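Local atomic coordinates of uncharacterized protein (PDB entry 3NO2), a protein that is of unknown function, but folds as a six-bladed beta-propeller related by sequence to the Mal s 1 allergenic protein-like family. Residues Asn89-Trp94 against Ser99-Val104; Val110-Glu115 against Gly136-Pro141. All blocks are in the same frame, centred on the assembly; numbering follows the deposited sequence.

In the fold
Contacts 1 and 2 lie on the same side of the chain's centre in this six-bladed propeller, their own centres about 6 Å apart. Contact 1 is the hairpin that forms the two middle strands of one blade, 90-95 and 99-104. Contact 2 starts from that blade's outermost strand, 110-116, and reaches across to strand 138-142 of the next blade. Strand 99-104 ties them together. Its Glu103 O lies 2.7 Å from Leu111 N, probably a hydrogen bond within the blade, while Glu103 OE2 lies 2.5 Å from Tyr138 OH, probably a hydrogen bond between blades. The protein's function is unknown, and neither contact can be assigned to a site; both belong to the propeller framework.

Contact 1 of 2, residues Asn89-Trp94 against Ser99-Val104; sequences NALVAW and STILEV
Trp94 and Thr100 rise alongside each other from the same face, with the indole laid over the threonine. Thr100 CB sits over one ring face, 3.7 Å from the centroid of the five-membered ring of Trp94 and 24° off its normal, a CH-pi contact. A chi1 of 70° sets CG of Trp94 between the backbone N and carbonyl carbon, folding the ring across the strand. A compact beta-branched residue suits the place beneath it, offering a C-H to the ring while Thr100 OG1 bonds to Pro98 O. Trp94 CZ3 approaches Leu102 CD1 at 4.0 Å. Val92 continues this apolar face, its CG2 branch 3.9 Å from Leu102 CB and 4.2 Å from Val104 CG2. These two strands are a beta hairpin, the middle pair of a four-stranded antiparallel propeller blade. Ala90-Val104, Val92-Leu102 and Trp94-Thr100 are its hydrogen-bonded pairs; the Val92-Leu102 bonds are nearly straight, Leu102 N to Val92 O measuring 2.9 Å at 174°. Leu102 and Val104 pack on Trp69 and Ile71 of strand 67-72 in the preceding blade, and Val92 and Trp94 touch Met79 of the adjacent strand 78-84, which suits apolar residues. On the reverse face are the non-hydrogen-bonded pairs Leu91-Glu103 and Ala93-Ile101. The CA atoms of Ala93 and Ile101 are 4.2 Å apart, close as such pairs are, and small Ala93 fits there, its CB meeting Ile101 CG1. In one of its two modelled conformers Leu91 brings CD1 against Ile101 CG2 and Glu103 CG, a closeness that is doubtful. The Glu103 chain runs extended beyond CG to a carboxylate whose OE1 accepts from a water 2.7 Å away; Asn89 ND2 donates to the same water from 2.9 Å. OE2 forms a salt bridge with Lys132 NZ and a hydrogen bond with Tyr138 OH.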
loop_
_atom_site.group_PDB
_atom_site.type_symbol
_atom_site.label_atom_id
_atom_site.label_comp_id
_atom_site.label_asym_id
_atom_site.label_seq_id
_atom_site.Cartn_x
_atom_site.Cartn_y
_atom_site.Cartn_z
ATOM N N ASN A 89 -4.895 -11.507 -11.255
ATOM C CA ASN A 89 -5.706 -11.893 -10.112
ATOM C C ASN A 89 -5.517 -10.918 -8.953
ATOM O O ASN A 89 -4.519 -10.206 -8.899
ATOM C CB ASN A 89 -5.380 -13.324 -9.695
ATOM C CG ASN A 89 -5.781 -14.326 -10.766
ATOM O OD1 ASN A 89 -6.871 -14.214 -11.324
ATOM N ND2 ASN A 89 -4.915 -15.297 -11.007
ATOM N N ALA A 90 -6.471 -10.878 -8.046
ATOM C CA ALA A 90 -6.358 -10.060 -6.839
ATOM C C ALA A 90 -5.686 -10.816 -5.726
ATOM O O ALA A 90 -5.810 -12.053 -5.636
ATOM C CB ALA A 90 -7.753 -9.626 -6.349
ATOM N N LEU A 91 -4.947 -10.087 -4.897
ATOM C CA LEU A 91 -4.352 -10.598 -3.668
ATOM C C LEU A 91 -4.978 -9.734 -2.573
ATOM O O LEU A 91 -4.916 -8.479 -2.617
ATOM C CB LEU A 91 -2.826 -10.436 -3.656
ATOM C CG LEU A 91 -2.058 -10.963 -2.431
ATOM C CD1 LEU A 91 -1.928 -12.484 -2.446
ATOM C CD2 LEU A 91 -0.660 -10.342 -2.324
ATOM N N VAL A 92 -5.609 -10.378 -1.589
ATOM C CA VAL A 92 -6.112 -9.685 -0.402
ATOM C C VAL A 92 -5.608 -10.389 0.836
ATOM O O VAL A 92 -5.237 -11.562 0.789
ATOM C CB VAL A 92 -7.629 -9.577 -0.394
ATOM C CG1 VAL A 92 -8.160 -8.810 -1.640
ATOM C CG2 VAL A 92 -8.316 -10.959 -0.244
ATOM N N ALA A 93 -5.604 -9.742 1.986
ATOM C CA ALA A 93 -5.118 -10.373 3.205
ATOM C C ALA A 93 -5.653 -9.671 4.444
ATOM O O ALA A 93 -5.775 -8.446 4.445
ATOM C CB ALA A 93 -3.559 -10.430 3.266
ATOM N N TRP A 94 -5.889 -10.461 5.496
ATOM C CA TRP A 94 -6.296 -9.937 6.775
ATOM C C TRP A 94 -5.334 -10.299 7.889
ATOM O O TRP A 94 -4.819 -11.414 8.007
ATOM C CB TRP A 94 -7.745 -10.299 7.133
ATOM C CG TRP A 94 -8.077 -11.713 7.471
ATOM C CD1 TRP A 94 -7.753 -12.421 8.591
ATOM C CD2 TRP A 94 -8.894 -12.592 6.677
ATOM N NE1 TRP A 94 -8.302 -13.675 8.541
ATOM C CE2 TRP A 94 -9.021 -13.794 7.383
ATOM C CE3 TRP A 94 -9.540 -12.451 5.454
ATOM C CZ2 TRP A 94 -9.770 -14.869 6.886
ATOM C CZ3 TRP A 94 -10.317 -13.530 4.969
ATOM C CH2 TRP A 94 -10.389 -14.708 5.688
ATOM N N SER A 99 -3.317 -14.926 10.542
ATOM C CA SER A 99 -3.251 -14.038 9.391
ATOM C C SER A 99 -3.579 -14.835 8.153
ATOM O O SER A 99 -3.143 -15.995 8.040
ATOM C CB SER A 99 -1.877 -13.430 9.234
ATOM O OG SER A 99 -1.423 -12.720 10.409
ATOM N N THR A 100 -4.325 -14.256 7.222
ATOM C CA THR A 100 -4.776 -15.029 6.050
ATOM C C THR A 100 -4.565 -14.210 4.783
ATOM O O THR A 100 -4.939 -13.039 4.719
ATOM C CB THR A 100 -6.254 -15.369 6.179
ATOM O OG1 THR A 100 -6.465 -16.108 7.403
ATOM C CG2 THR A 100 -6.745 -16.202 5.034
ATOM N N ILE A 101 -3.983 -14.848 3.771
ATOM C CA ILE A 101 -3.815 -14.315 2.424
ATOM C C ILE A 101 -4.702 -15.120 1.483
ATOM O O ILE A 101 -4.739 -16.363 1.569
ATOM C CB ILE A 101 -2.345 -14.441 1.993
ATOM C CG1 ILE A 101 -1.433 -13.602 2.872
ATOM C CG2 ILE A 101 -2.164 -14.108 0.494
ATOM C CD1 ILE A 101 0.058 -14.030 2.808
ATOM N N LEU A 102 -5.428 -14.446 0.615
ATOM C CA LEU A 102 -6.240 -15.071 -0.442
ATOM C C LEU A 102 -5.853 -14.480 -1.774
ATOM O O LEU A 102 -5.692 -13.256 -1.917
ATOM C CB LEU A 102 -7.720 -14.804 -0.211
ATOM C CG LEU A 102 -8.327 -15.235 1.124
ATOM C CD1 LEU A 102 -9.778 -14.678 1.218
ATOM C CD2 LEU A 102 -8.279 -16.805 1.292
ATOM N N GLU A 103 -5.729 -15.339 -2.786
ATOM C CA GLU A 103 -5.720 -14.891 -4.181
ATOM C C GLU A 103 -7.102 -15.156 -4.725
ATOM O O GLU A 103 -7.696 -16.202 -4.440
ATOM C CB GLU A 103 -4.618 -15.598 -4.987
ATOM C CG GLU A 103 -3.258 -15.229 -4.466
ATOM C CD GLU A 103 -2.093 -15.770 -5.226
ATOM O OE1 GLU A 103 -2.282 -16.207 -6.386
ATOM O OE2 GLU A 103 -0.958 -15.732 -4.694
ATOM N N VAL A 104 -7.637 -14.223 -5.485
ATOM C CA VAL A 104 -9.063 -14.199 -5.822
ATOM C C VAL A 104 -9.191 -13.810 -7.292
ATOM O O VAL A 104 -8.454 -12.945 -7.783
ATOM C CB VAL A 104 -9.828 -13.164 -4.962
ATOM C CG1 VAL A 104 -11.324 -13.131 -5.242
ATOM C CG2 VAL A 104 -9.552 -13.451 -3.442
HETATM O O HOH W 1 -3.025 -15.850 -8.917
#

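Contact 2 of 2, residues Val110-Glu115 against Gly136-Pro141; sequences VLSKTE and GNYLVP
At the seam between two neighbouring propeller blades, Tyr138 on strand 138-142 extends its ring toward Thr114 and Ser112 on the outermost strand of the preceding blade. The backbones stay well apart, the nearest CA atoms, of Thr114 and Tyr138, being 9.4 Å from each other, so a long side chain with a polar end suits the task. Thr114 OG1 comes 3.5 Å from Tyr138 CE2, meeting the ring obliquely. A chi1 of -62° places this OG1 opposite the carbonyl carbon, where it can reach both a bridging water and Pro153 O. No direct hydrogen bond crosses between the segments: Ser112 OG and Tyr138 OH remain 4.0 Å apart. The water fills the role instead, donating to Thr114 OG1 and to Tyr138 OH, each at 2.8 Å. In one modelled conformer Ser112 OG is also 2.8 Å from this water, a bond established for that copy alone. Ser112 belongs to a classic beta bulge of the blade edge, in which Leu111 and Ser112 both face Glu103 on the adjoining strand. The Tyr138 hydroxyl, held at the carboxylate of that same Glu103, is probably polarised by its charge. The ring of Tyr138 also packs on Ile101 of strand 99-104, giving the aromatic an apolar neighbour.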
loop_
_atom_site.group_PDB
_atom_site.type_symbol
_atom_site.label_atom_id
_atom_site.label_comp_id
_atom_site.label_asym_id
_atom_site.label_seq_id
_atom_site.Cartn_x
_atom_site.Cartn_y
_atom_site.Cartn_z
ATOM N N VAL A 110 -12.048 -17.860 -4.614
ATOM C CA VAL A 110 -10.756 -18.056 -4.028
ATOM C C VAL A 110 -9.906 -18.999 -4.849
ATOM O O VAL A 110 -10.291 -20.175 -5.088
ATOM C CB VAL A 110 -10.863 -18.544 -2.579
ATOM C CG1 VAL A 110 -9.497 -18.901 -2.011
ATOM C CG2 VAL A 110 -11.598 -17.489 -1.741
ATOM N N LEU A 111 -8.753 -18.551 -5.296
ATOM C CA LEU A 111 -7.774 -19.311 -6.071
ATOM C C LEU A 111 -6.710 -19.958 -5.214
ATOM O O LEU A 111 -6.111 -20.984 -5.612
ATOM C CB LEU A 111 -7.062 -18.401 -7.080
ATOM C CG LEU A 111 -7.949 -17.673 -8.076
ATOM C CD1 LEU A 111 -7.087 -16.761 -8.950
ATOM C CD2 LEU A 111 -8.755 -18.658 -8.883
ATOM N N SER A 112 -6.451 -19.373 -4.060
ATOM C CA SER A 112 -5.577 -19.990 -3.097
ATOM C C SER A 112 -5.724 -19.304 -1.772
ATOM O O SER A 112 -6.292 -18.210 -1.681
ATOM C CB SER A 112 -4.116 -19.927 -3.533
ATOM O OG SER A 112 -3.598 -18.614 -3.486
ATOM N N LYS A 113 -5.217 -19.979 -0.757
ATOM C CA LYS A 113 -5.290 -19.507 0.623
ATOM C C LYS A 113 -4.040 -19.865 1.355
ATOM O O LYS A 113 -3.578 -21.027 1.252
ATOM C CB LYS A 113 -6.469 -20.143 1.308
ATOM C CG LYS A 113 -6.652 -19.734 2.725
ATOM C CD LYS A 113 -7.919 -20.437 3.305
ATOM C CE LYS A 113 -8.248 -20.004 4.672
ATOM N NZ LYS A 113 -9.406 -20.915 5.168
ATOM N N THR A 114 -3.479 -18.932 2.113
ATOM C CA THR A 114 -2.357 -19.145 2.998
ATOM C C THR A 114 -2.668 -18.607 4.367
ATOM O O THR A 114 -3.161 -17.477 4.494
ATOM C CB THR A 114 -1.115 -18.426 2.421
ATOM O OG1 THR A 114 -0.820 -19.012 1.141
ATOM C CG2 THR A 114 0.128 -18.502 3.383
ATOM N N GLU A 115 -2.430 -19.387 5.405
ATOM C CA GLU A 115 -2.574 -18.970 6.789
ATOM C C GLU A 115 -1.218 -18.997 7.486
ATOM O O GLU A 115 -0.420 -19.928 7.279
ATOM C CB GLU A 115 -3.535 -19.882 7.532
ATOM C CG GLU A 115 -4.965 -19.790 7.047
ATOM C CD GLU A 115 -5.930 -20.738 7.765
ATOM O OE1 GLU A 115 -5.463 -21.743 8.322
ATOM O OE2 GLU A 115 -7.132 -20.491 7.753
ATOM N N GLY A 136 7.061 -16.790 -5.829
ATOM C CA GLY A 136 5.688 -17.109 -5.459
ATOM C C GLY A 136 5.416 -17.132 -3.972
ATOM O O GLY A 136 4.327 -17.519 -3.526
ATOM N N ASN A 137 6.366 -16.618 -3.187
ATOM C CA ASN A 137 6.186 -16.448 -1.752
ATOM C C ASN A 137 5.690 -15.035 -1.445
ATOM O O ASN A 137 5.632 -14.171 -2.310
ATOM C CB ASN A 137 7.505 -16.685 -1.029
ATOM C CG ASN A 137 8.068 -18.068 -1.345
ATOM O OD1 ASN A 137 7.328 -19.063 -1.411
ATOM N ND2 ASN A 137 9.399 -18.116 -1.545
ATOM N N TYR A 138 5.286 -14.843 -0.188
ATOM C CA TYR A 138 4.683 -13.583 0.217
ATOM C C TYR A 138 5.612 -12.782 1.089
ATOM O O TYR A 138 6.208 -13.341 2.040
ATOM C CB TYR A 138 3.348 -13.839 0.935
ATOM C CG TYR A 138 2.397 -14.599 0.040
ATOM C CD1 TYR A 138 1.834 -13.982 -1.063
ATOM C CD2 TYR A 138 2.040 -15.911 0.299
ATOM C CE1 TYR A 138 0.943 -14.680 -1.905
ATOM C CE2 TYR A 138 1.164 -16.626 -0.532
ATOM C CZ TYR A 138 0.617 -15.989 -1.616
ATOM O OH TYR A 138 -0.271 -16.689 -2.444
ATOM N N LEU A 139 5.698 -11.485 0.823
ATOM C CA LEU A 139 6.517 -10.568 1.623
ATOM C C LEU A 139 5.566 -9.821 2.560
ATOM O O LEU A 139 4.643 -9.100 2.110
ATOM C CB LEU A 139 7.269 -9.581 0.749
ATOM C CG LEU A 139 8.309 -10.202 -0.170
ATOM C CD1 LEU A 139 8.971 -9.128 -1.053
ATOM C CD2 LEU A 139 9.378 -10.939 0.672
ATOM N N VAL A 140 5.782 -10.011 3.854
ATOM C CA VAL A 140 4.876 -9.537 4.883
ATOM C C VAL A 140 5.631 -8.561 5.785
ATOM O O VAL A 140 6.433 -8.986 6.651
ATOM C CB VAL A 140 4.336 -10.674 5.725
ATOM C CG1 VAL A 140 3.325 -10.150 6.767
ATOM C CG2 VAL A 140 3.740 -11.814 4.825
ATOM N N PRO A 141 5.425 -7.251 5.597
ATOM C CA PRO A 141 6.027 -6.283 6.504
ATOM C C PRO A 141 5.207 -6.206 7.785
ATOM O O PRO A 141 3.967 -6.205 7.719
ATOM C CB PRO A 141 5.972 -4.947 5.744
ATOM C CG PRO A 141 5.291 -5.264 4.398
ATOM C CD PRO A 141 4.577 -6.582 4.609
HETATM O O HOH W 2 -2.220 -18.162 -1.105
#